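Local coordinates for protein shikimate 5-dehydrogenase AroE (5-dehydroshikimate reductase) (Mycobacterium tuberculosis, PDB 4P4G) that binds shikimate and probably interconverts it with 3-dehydroshikimate using NADP, a step on the route to chorismate, at residues 62-66 against 67-71; 101-104 against 105-108; 170-173 against 174-177; 236-239 against 240-243. All coordinates share one frame; numbering follows the deposited sequence.

Three of the four contacts meet at the bound shikimate. Interactions 1 and 2, their centres 11 Å apart, are joined by a salt bridge from K69 NZ to D105 OD2 at 2.7 Å, and each also holds a ligand hydroxyl. Interaction 4 leans on interaction 2 through a probable hydrogen bond between T104 OG1 and Q243 O, 2.8 Å long, and through packing of G108 against M239 and H242. Interactions 1 and 4 do not touch: their nearest atoms are about 6 Å apart, yet both contact the shikimate. Interaction 3 stands apart, its centre 28 to 29 Å from the others, at the edge of the parallel sheet of the second domain.

Interaction 1: 62-66 against 67-71; sequences VSVTM and PGKFA. With SKM ((3R,4S,5R)-3,4,5-trihydroxycyclohex-1-ene-1-carboxylic acid), chain C.
V64 packs closely against G68 and K69 where the chain leaves its strand; of the side chains in this dense part, K69 reaches on to the shikimate, where T65 joins it. With V64 CG1 anti to the backbone N (chi1 178°), that methyl lies against the peptide of G68, 3.5 Å from G68 C. K69 comes back alongside the strand end: its chain, extended beyond CG, passes the V64 carbonyl, with K69 CE 3.3 Å from V64 O, and delivers the ammonium to the ligand. K69 NZ donates to O7 of SKM at 2.9 Å and only weakly to O12, while the same nitrogen forms a salt bridge with D105 and a hydrogen bond with T128. O7 is gripped a second time, by T65 OG1 at 2.9 Å, so this hydroxyl is held from both segments.

The fold here is strand-turn-helix: strand 59-64 of the mixed sheet in the shikimate-binding domain runs into helix 69-75 through a type VI beta turn. The peptide between M66 and P67 is cis, and G68 N donates to T65 O (2.9 Å, N-H...O 163°), in the carbonyl plane and on a lone pair, which closes the turn. G68 then sits at the N-cap of the helix.

The other side is looser. M66 and P67 are exposed, and their side chains, bent at chi3 in M66, meet at M66 CG and P67 CD, 4.1 Å apart. The backbone M66 N is buried here without a partner, whereas S63 OG, deeper along the strand, is bonded to Y38 and Q247.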
loop_
_atom_site.group_PDB
_atom_site.type_symbol
_atom_site.label_atom_id
_atom_site.label_comp_id
_atom_site.label_asym_id
_atom_site.label_seq_id
_atom_site.Cartn_x
_atom_site.Cartn_y
_atom_site.Cartn_z
ATOM N N VAL A 62 8.142 12.663 3.117
ATOM C CA VAL A 62 6.703 12.629 2.888
ATOM C C VAL A 62 6.283 11.218 2.524
ATOM O O VAL A 62 7.050 10.453 1.921
ATOM C CB VAL A 62 6.259 13.588 1.766
ATOM C CG1 VAL A 62 6.383 15.020 2.200
ATOM C CG2 VAL A 62 7.067 13.331 0.491
ATOM N N SER A 63 5.067 10.872 2.928
ATOM C CA SER A 63 4.427 9.652 2.493
ATOM C C SER A 63 3.739 9.986 1.180
ATOM O O SER A 63 3.331 11.128 0.964
ATOM C CB SER A 63 3.398 9.203 3.526
ATOM O OG SER A 63 3.966 9.149 4.827
ATOM N N VAL A 64 3.633 9.004 0.290
ATOM C CA VAL A 64 3.017 9.247 -1.010
ATOM C C VAL A 64 1.948 8.212 -1.236
ATOM O O VAL A 64 2.192 7.010 -1.111
ATOM C CB VAL A 64 4.045 9.200 -2.150
ATOM C CG1 VAL A 64 3.350 9.421 -3.488
ATOM C CG2 VAL A 64 5.125 10.262 -1.924
ATOM N N THR A 65 0.738 8.675 -1.521
ATOM C CA THR A 65 -0.336 7.753 -1.853
ATOM C C THR A 65 -0.768 7.950 -3.304
ATOM O O THR A 65 -0.112 8.669 -4.073
ATOM C CB THR A 65 -1.527 7.881 -0.848
ATOM O OG1 THR A 65 -2.438 6.784 -1.021
ATOM C CG2 THR A 65 -2.266 9.196 -1.049
ATOM N N MET A 66 -1.848 7.287 -3.697
ATOM C CA MET A 66 -2.400 7.449 -5.039
ATOM C C MET A 66 -2.672 8.931 -5.347
ATOM O O MET A 66 -3.175 9.662 -4.486
ATOM C CB MET A 66 -3.687 6.628 -5.137
ATOM C CG MET A 66 -4.793 7.260 -5.945
ATOM S SD MET A 66 -5.947 5.976 -6.467
ATOM C CE MET A 66 -4.868 5.028 -7.532
ATOM N N PRO A 67 -2.341 9.389 -6.571
ATOM C CA PRO A 67 -1.793 8.635 -7.698
ATOM C C PRO A 67 -0.289 8.832 -7.915
ATOM O O PRO A 67 0.164 8.675 -9.046
ATOM C CB PRO A 67 -2.521 9.265 -8.881
ATOM C CG PRO A 67 -2.563 10.720 -8.500
ATOM C CD PRO A 67 -2.801 10.728 -6.999
ATOM N N GLY A 68 0.473 9.122 -6.870
ATOM C CA GLY A 68 1.847 9.552 -7.075
ATOM C C GLY A 68 2.980 8.562 -6.878
ATOM O O GLY A 68 4.142 8.973 -6.911
ATOM N N LYS A 69 2.690 7.278 -6.671
ATOM C CA LYS A 69 3.765 6.336 -6.310
ATOM C C LYS A 69 4.801 6.061 -7.401
ATOM O O LYS A 69 5.964 5.819 -7.092
ATOM C CB LYS A 69 3.199 5.033 -5.735
ATOM C CG LYS A 69 2.377 5.294 -4.466
ATOM C CD LYS A 69 1.802 3.989 -3.918
ATOM C CE LYS A 69 1.070 4.261 -2.615
ATOM N NZ LYS A 69 0.512 3.001 -2.022
ATOM N N PHE A 70 4.395 6.099 -8.667
ATOM C CA PHE A 70 5.365 5.964 -9.756
ATOM C C PHE A 70 6.177 7.248 -9.910
ATOM O O PHE A 70 7.404 7.216 -10.077
ATOM C CB PHE A 70 4.662 5.569 -11.059
ATOM C CG PHE A 70 3.972 4.231 -10.985
ATOM C CD1 PHE A 70 4.711 3.062 -10.899
ATOM C CD2 PHE A 70 2.584 4.145 -11.002
ATOM C CE1 PHE A 70 4.078 1.813 -10.822
ATOM C CE2 PHE A 70 1.939 2.905 -10.935
ATOM C CZ PHE A 70 2.690 1.739 -10.843
ATOM N N ALA A 71 5.497 8.384 -9.805
ATOM C CA ALA A 71 6.165 9.680 -9.886
ATOM C C ALA A 71 7.198 9.827 -8.762
ATOM O O ALA A 71 8.266 10.390 -8.973
ATOM C CB ALA A 71 5.150 10.802 -9.828
HETATM O O12 SKM C . 1.340 3.734 1.198
HETATM C C8 SKM C . 0.411 4.429 2.025
HETATM C C6 SKM C . -0.963 4.231 1.451
HETATM O O7 SKM C . -0.967 4.466 0.056
HETATM C C5 SKM C . -1.868 5.163 2.078
HETATM C C4 SKM C . -1.546 6.233 2.804
HETATM C C1 SKM C . -2.652 7.108 3.367
HETATM O O2 SKM C . -2.360 8.058 4.106
HETATM O O3 SKM C . -3.848 6.881 3.104
HETATM C C10 SKM C . -0.072 6.631 3.114
HETATM C C9 SKM C . 0.838 5.868 2.106
HETATM O O11 SKM C . 2.117 5.952 2.631
#

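Interaction 2: 101-104 against 105-108; sequences ADNT and DIDG. With SKM ((3R,4S,5R)-3,4,5-trihydroxycyclohex-1-ene-1-carboxylic acid), chain C.
Two backbone amides converge on N103 OD1: D105 N at 2.9 Å and I106 N at 3.4 Å, both weak because the N-H groups point partly past the oxygen. This is a side-chain cap of the Asx-turn kind, at the junction where strand 98-102 passes into helix 105-113, and it ties the residue ahead of the turn to the first amides of the helix. CG of N103 is anti to the backbone N (chi1 -167°), which brings the amide back over the start of the helix. S88 O takes a bond from N103 ND2, and that nitrogen also donates to a water at 2.9 Å; the water in turn donates a hydrogen bond to D105 OD2 at 2.7 Å. The N103 amide and D105 carboxylate planes stand 73° apart, the two side chains crossing at about a right angle. Farther round, G108 N donates to T104 O at 3.1 Å, the first regular turn of the helix.

D105 is set with its carboxylate facing the pocket. OD2 accepts from the water and forms the salt bridge with K69, while D105 OD1 accepts from O12 of SKM at 2.6 Å.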
loop_
_atom_site.group_PDB
_atom_site.type_symbol
_atom_site.label_atom_id
_atom_site.label_comp_id
_atom_site.label_asym_id
_atom_site.label_seq_id
_atom_site.Cartn_x
_atom_site.Cartn_y
_atom_site.Cartn_z
ATOM N N ALA A 101 13.885 7.261 -2.349
ATOM C CA ALA A 101 12.594 6.592 -2.449
ATOM C C ALA A 101 12.648 5.237 -1.759
ATOM O O ALA A 101 13.590 4.457 -1.961
ATOM C CB ALA A 101 12.189 6.417 -3.903
ATOM N N ASP A 102 11.631 4.951 -0.960
ATOM C CA ASP A 102 11.474 3.617 -0.401
ATOM C C ASP A 102 10.048 3.141 -0.628
ATOM O O ASP A 102 9.153 3.927 -0.967
ATOM C CB ASP A 102 11.814 3.600 1.094
ATOM C CG ASP A 102 11.815 2.185 1.677
ATOM O OD1 ASP A 102 12.151 1.229 0.934
ATOM O OD2 ASP A 102 11.460 2.021 2.865
ATOM N N ASN A 103 9.834 1.844 -0.476
ATOM C CA ASN A 103 8.488 1.319 -0.513
ATOM C C ASN A 103 8.208 0.529 0.752
ATOM O O ASN A 103 8.763 -0.553 0.953
ATOM C CB ASN A 103 8.254 0.443 -1.739
ATOM C CG ASN A 103 6.794 0.146 -1.946
ATOM O OD1 ASN A 103 6.159 -0.487 -1.097
ATOM N ND2 ASN A 103 6.241 0.606 -3.061
ATOM N N THR A 104 7.351 1.073 1.606
ATOM C CA THR A 104 6.954 0.367 2.821
ATOM C C THR A 104 5.600 -0.346 2.715
ATOM O O THR A 104 5.162 -0.962 3.693
ATOM C CB THR A 104 6.936 1.305 4.048
ATOM O OG1 THR A 104 5.831 2.212 3.937
ATOM C CG2 THR A 104 8.225 2.112 4.140
ATOM N N ASP A 105 4.945 -0.276 1.552
ATOM C CA ASP A 105 3.677 -0.994 1.339
ATOM C C ASP A 105 3.897 -2.510 1.345
ATOM O O ASP A 105 2.960 -3.279 1.583
ATOM C CB ASP A 105 3.018 -0.608 0.006
ATOM C CG ASP A 105 2.395 0.776 0.021
ATOM O OD1 ASP A 105 1.794 1.161 1.046
ATOM O OD2 ASP A 105 2.510 1.479 -1.013
ATOM N N ILE A 106 5.122 -2.940 1.058
ATOM C CA ILE A 106 5.475 -4.357 1.169
ATOM C C ILE A 106 5.263 -4.804 2.616
ATOM O O ILE A 106 4.618 -5.832 2.863
ATOM C CB ILE A 106 6.935 -4.610 0.774
ATOM C CG1 ILE A 106 7.183 -4.212 -0.679
ATOM C CG2 ILE A 106 7.321 -6.064 1.018
ATOM C CD1 ILE A 106 8.670 -4.050 -0.990
ATOM N N ASP A 107 5.795 -4.025 3.565
ATOM C CA ASP A 107 5.556 -4.260 4.997
ATOM C C ASP A 107 4.075 -4.203 5.334
ATOM O O ASP A 107 3.594 -4.958 6.186
ATOM C CB ASP A 107 6.253 -3.205 5.856
ATOM C CG ASP A 107 7.754 -3.289 5.798
ATOM O OD1 ASP A 107 8.291 -4.325 5.353
ATOM O OD2 ASP A 107 8.406 -2.311 6.231
ATOM N N GLY A 108 3.366 -3.268 4.701
ATOM C CA GLY A 108 1.942 -3.111 4.909
ATOM C C GLY A 108 1.206 -4.396 4.605
ATOM O O GLY A 108 0.377 -4.860 5.401
HETATM O O12 SKM C . 1.340 3.734 1.198
HETATM C C8 SKM C . 0.411 4.429 2.025
HETATM C C6 SKM C . -0.963 4.231 1.451
HETATM O O7 SKM C . -0.967 4.466 0.056
HETATM C C5 SKM C . -1.868 5.163 2.078
HETATM C C4 SKM C . -1.546 6.233 2.804
HETATM C C1 SKM C . -2.652 7.108 3.367
HETATM O O2 SKM C . -2.360 8.058 4.106
HETATM O O3 SKM C . -3.848 6.881 3.104
HETATM C C10 SKM C . -0.072 6.631 3.114
HETATM C C9 SKM C . 0.838 5.868 2.106
HETATM O O11 SKM C . 2.117 5.952 2.631
HETATM O O HOH W 1 3.385 0.477 -3.347
#

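Interaction 3: 170-173 against 174-177; sequences FCAF and DSGG
Past A172 the chain turns sharply at F173 and curls back, bringing the CA atoms of C171 and G177 to 6.4 Å, with G176 at a positive phi of 118°. The loop carries strand 167-172, an edge strand of the six-stranded parallel sheet, over to helix 178-184. The order of that sheet, 3-2-1-4-5-6, is that of the Rossmann fold, so the loop lies at the C-terminal end of a strand, in one of the strand-to-helix connections.

Across the bend the side chains meet sparingly. C171 SG, anti to its own backbone N (chi1 178°), comes up to the peptide of G177 and lies 3.5 Å from G177 C. On A172 the methyl leans on the hydroxyl of the serine opposite, A172 CB to S175 OG 3.4 Å. The ring of F170 has A172 N above one face, 3.7 Å from its plane and offset toward the rim. F173 instead sends its ring away from the loop, to stack on Y200 and pack on V147 of the neighbouring strand; the hydroxyl of the same tyrosine is hydrogen-bonded to D174 OD1, so Y200 serves both sides of the F173-D174 step. A sulfate ion lies close to the F173 side chain.

What bridges the bend is water. One molecule donates to A172 O at 2.8 Å and accepts from G177 N at 3.0 Å, and it also bonds S175 OG. A second donates to F173 O at 2.8 Å and accepts from G176 N at 2.9 Å.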
loop_
_atom_site.group_PDB
_atom_site.type_symbol
_atom_site.label_atom_id
_atom_site.label_comp_id
_atom_site.label_asym_id
_atom_site.label_seq_id
_atom_site.Cartn_x
_atom_site.Cartn_y
_atom_site.Cartn_z
ATOM N N PHE A 170 -1.719 -13.748 -15.514
ATOM C CA PHE A 170 -2.749 -12.723 -15.637
ATOM C C PHE A 170 -4.101 -13.358 -15.922
ATOM O O PHE A 170 -4.186 -14.318 -16.686
ATOM C CB PHE A 170 -2.383 -11.763 -16.776
ATOM C CG PHE A 170 -3.523 -10.900 -17.242
ATOM C CD1 PHE A 170 -4.085 -9.956 -16.395
ATOM C CD2 PHE A 170 -4.011 -11.012 -18.533
ATOM C CE1 PHE A 170 -5.129 -9.145 -16.819
ATOM C CE2 PHE A 170 -5.060 -10.207 -18.972
ATOM C CZ PHE A 170 -5.615 -9.271 -18.112
ATOM N N CYS A 171 -5.146 -12.812 -15.298
ATOM C CA CYS A 171 -6.524 -13.211 -15.562
ATOM C C CYS A 171 -7.370 -11.960 -15.769
ATOM O O CYS A 171 -7.407 -11.084 -14.907
ATOM C CB CYS A 171 -7.073 -14.018 -14.381
ATOM S SG CYS A 171 -8.808 -14.529 -14.548
ATOM N N ALA A 172 -8.041 -11.862 -16.912
ATOM C CA ALA A 172 -8.923 -10.726 -17.171
ATOM C C ALA A 172 -10.131 -10.751 -16.240
ATOM O O ALA A 172 -10.594 -11.822 -15.842
ATOM C CB ALA A 172 -9.369 -10.724 -18.625
ATOM N N PHE A 173 -10.640 -9.570 -15.895
ATOM C CA PHE A 173 -11.831 -9.467 -15.058
ATOM C C PHE A 173 -13.068 -10.090 -15.691
ATOM O O PHE A 173 -13.873 -10.715 -15.003
ATOM C CB PHE A 173 -12.156 -7.993 -14.773
ATOM C CG PHE A 173 -11.558 -7.464 -13.506
ATOM C CD1 PHE A 173 -12.010 -7.905 -12.268
ATOM C CD2 PHE A 173 -10.567 -6.492 -13.549
ATOM C CE1 PHE A 173 -11.459 -7.410 -11.095
ATOM C CE2 PHE A 173 -10.019 -5.991 -12.377
ATOM C CZ PHE A 173 -10.464 -6.453 -11.155
ATOM N N ASP A 174 -13.224 -9.899 -16.996
ATOM C CA ASP A 174 -14.525 -10.075 -17.639
ATOM C C ASP A 174 -14.660 -11.245 -18.609
ATOM O O ASP A 174 -15.752 -11.485 -19.126
ATOM C CB ASP A 174 -14.900 -8.795 -18.397
ATOM C CG ASP A 174 -14.994 -7.584 -17.491
ATOM O OD1 ASP A 174 -15.592 -7.700 -16.402
ATOM O OD2 ASP A 174 -14.464 -6.518 -17.874
ATOM N N SER A 175 -13.577 -11.964 -18.878
ATOM C CA SER A 175 -13.619 -12.951 -19.959
ATOM C C SER A 175 -14.024 -14.362 -19.532
ATOM O O SER A 175 -14.216 -15.230 -20.378
ATOM C CB SER A 175 -12.313 -12.960 -20.758
ATOM O OG SER A 175 -11.203 -13.237 -19.927
ATOM N N GLY A 176 -14.171 -14.589 -18.229
ATOM C CA GLY A 176 -14.750 -15.838 -17.760
ATOM C C GLY A 176 -13.846 -16.695 -16.903
ATOM O O GLY A 176 -14.206 -17.819 -16.540
ATOM N N GLY A 177 -12.676 -16.174 -16.561
ATOM C CA GLY A 177 -11.724 -16.949 -15.783
ATOM C C GLY A 177 -11.673 -16.570 -14.316
ATOM O O GLY A 177 -11.008 -17.239 -13.519
HETATM O O HOH W 2 -10.946 -14.005 -17.585
HETATM O O HOH W 3 -14.056 -13.485 -15.567
#

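Interaction 4: 236-239 against 240-243; sequences GLQM and LLHQ. With SKM ((3R,4S,5R)-3,4,5-trihydroxycyclohex-1-ene-1-carboxylic acid), chain C.
The H242 imidazole is met at its edge by two oxygens lying in its plane: Q238 O, 3.2 Å from H242 CD2, and a water bonded to H242 NE2 at 2.8 Å. That same water donates to Q238 OE1 at 2.7 Å, linking the two side chains one turn apart, and the ring of F245 packs with the imidazole edge-to-face.

The second flat group is the Q243 amide. CG lies between the backbone N and the carbonyl carbon (chi1 67°), and a bend at chi2 (82°) folds the chain back so that Q243 NE2 reaches L240 O at 2.9 Å. L240 O lies 18° out of the plane of the Q243 amide, while the donor lies in the L240 carbonyl plane, on a lone pair. Bonds at both ends probably fix the amide's rotation: O11 of SKM donates to Q243 OE1 at 3.1 Å.

L240 adds an apolar wall. Its CD1 lies 3.8 Å from C4 of SKM, and CD2 meets L237 CD2 at 4.3 Å. L241 looks elsewhere, onto helix 258-267.

The backbone is held by ordinary i to i+4 helical bonds, from L240 N to G236 O through to Q243 N to M239 O. This is the opening of helix 236-252, which follows the last strand of the parallel sheet, and the turn bearing L240 and Q243 forms one side of the shikimate pocket.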
loop_
_atom_site.group_PDB
_atom_site.type_symbol
_atom_site.label_atom_id
_atom_site.label_comp_id
_atom_site.label_asym_id
_atom_site.label_seq_id
_atom_site.Cartn_x
_atom_site.Cartn_y
_atom_site.Cartn_z
ATOM N N GLY A 236 -8.094 -1.723 5.150
ATOM C CA GLY A 236 -6.944 -0.930 4.751
ATOM C C GLY A 236 -6.248 -0.254 5.915
ATOM O O GLY A 236 -5.094 0.174 5.801
ATOM N N LEU A 237 -6.948 -0.139 7.040
ATOM C CA LEU A 237 -6.348 0.461 8.232
ATOM C C LEU A 237 -5.218 -0.398 8.758
ATOM O O LEU A 237 -4.234 0.129 9.297
ATOM C CB LEU A 237 -7.390 0.639 9.348
ATOM C CG LEU A 237 -8.405 1.767 9.216
ATOM C CD1 LEU A 237 -9.203 1.901 10.517
ATOM C CD2 LEU A 237 -7.700 3.068 8.882
ATOM N N GLN A 238 -5.351 -1.719 8.633
ATOM C CA GLN A 238 -4.286 -2.606 9.107
ATOM C C GLN A 238 -3.063 -2.482 8.188
ATOM O O GLN A 238 -1.919 -2.448 8.665
ATOM C CB GLN A 238 -4.778 -4.061 9.234
ATOM C CG GLN A 238 -5.920 -4.232 10.255
ATOM C CD GLN A 238 -5.532 -3.754 11.652
ATOM O OE1 GLN A 238 -4.427 -4.013 12.122
ATOM N NE2 GLN A 238 -6.441 -3.048 12.310
ATOM N N MET A 239 -3.297 -2.383 6.878
ATOM C CA MET A 239 -2.195 -2.120 5.942
ATOM C C MET A 239 -1.551 -0.764 6.235
ATOM O O MET A 239 -0.327 -0.638 6.221
ATOM C CB MET A 239 -2.663 -2.163 4.483
ATOM C CG MET A 239 -1.507 -2.138 3.485
ATOM S SD MET A 239 -2.046 -2.159 1.770
ATOM C CE MET A 239 -3.356 -3.373 1.856
ATOM N N LEU A 240 -2.377 0.243 6.513
ATOM C CA LEU A 240 -1.873 1.580 6.842
ATOM C C LEU A 240 -0.941 1.573 8.056
ATOM O O LEU A 240 0.124 2.174 8.029
ATOM C CB LEU A 240 -3.042 2.541 7.095
ATOM C CG LEU A 240 -2.609 3.970 7.436
ATOM C CD1 LEU A 240 -2.079 4.658 6.174
ATOM C CD2 LEU A 240 -3.782 4.738 8.045
ATOM N N LEU A 241 -1.351 0.893 9.123
ATOM C CA LEU A 241 -0.538 0.764 10.324
ATOM C C LEU A 241 0.803 0.119 10.027
ATOM O O LEU A 241 1.855 0.648 10.400
ATOM C CB LEU A 241 -1.265 -0.108 11.340
ATOM C CG LEU A 241 -0.494 -0.342 12.641
ATOM C CD1 LEU A 241 -0.241 0.968 13.367
ATOM C CD2 LEU A 241 -1.260 -1.304 13.525
ATOM N N HIS A 242 0.772 -1.029 9.361
ATOM C CA HIS A 242 1.999 -1.783 9.164
ATOM C C HIS A 242 2.980 -1.098 8.214
ATOM O O HIS A 242 4.188 -1.204 8.408
ATOM C CB HIS A 242 1.704 -3.236 8.775
ATOM C CG HIS A 242 1.251 -4.062 9.936
ATOM N ND1 HIS A 242 2.135 -4.707 10.770
ATOM C CD2 HIS A 242 0.013 -4.306 10.427
ATOM C CE1 HIS A 242 1.457 -5.338 11.719
ATOM N NE2 HIS A 242 0.170 -5.111 11.531
ATOM N N GLN A 243 2.480 -0.381 7.211
ATOM C CA GLN A 243 3.390 0.369 6.333
ATOM C C GLN A 243 3.909 1.626 7.027
ATOM O O GLN A 243 4.947 2.171 6.645
ATOM C CB GLN A 243 2.728 0.713 4.985
ATOM C CG GLN A 243 1.569 1.692 5.059
ATOM C CD GLN A 243 2.013 3.138 5.123
ATOM O OE1 GLN A 243 2.902 3.566 4.385
ATOM N NE2 GLN A 243 1.404 3.898 6.019
HETATM O O12 SKM C . 1.340 3.734 1.198
HETATM C C8 SKM C . 0.411 4.429 2.025
HETATM C C6 SKM C . -0.963 4.231 1.451
HETATM O O7 SKM C . -0.967 4.466 0.056
HETATM C C5 SKM C . -1.868 5.163 2.078
HETATM C C4 SKM C . -1.546 6.233 2.804
HETATM C C1 SKM C . -2.652 7.108 3.367
HETATM O O2 SKM C . -2.360 8.058 4.106
HETATM O O3 SKM C . -3.848 6.881 3.104
HETATM C C10 SKM C . -0.072 6.631 3.114
HETATM C C9 SKM C . 0.838 5.868 2.106
HETATM O O11 SKM C . 2.117 5.952 2.631
HETATM O O HOH W 4 -2.493 -5.869 11.986
#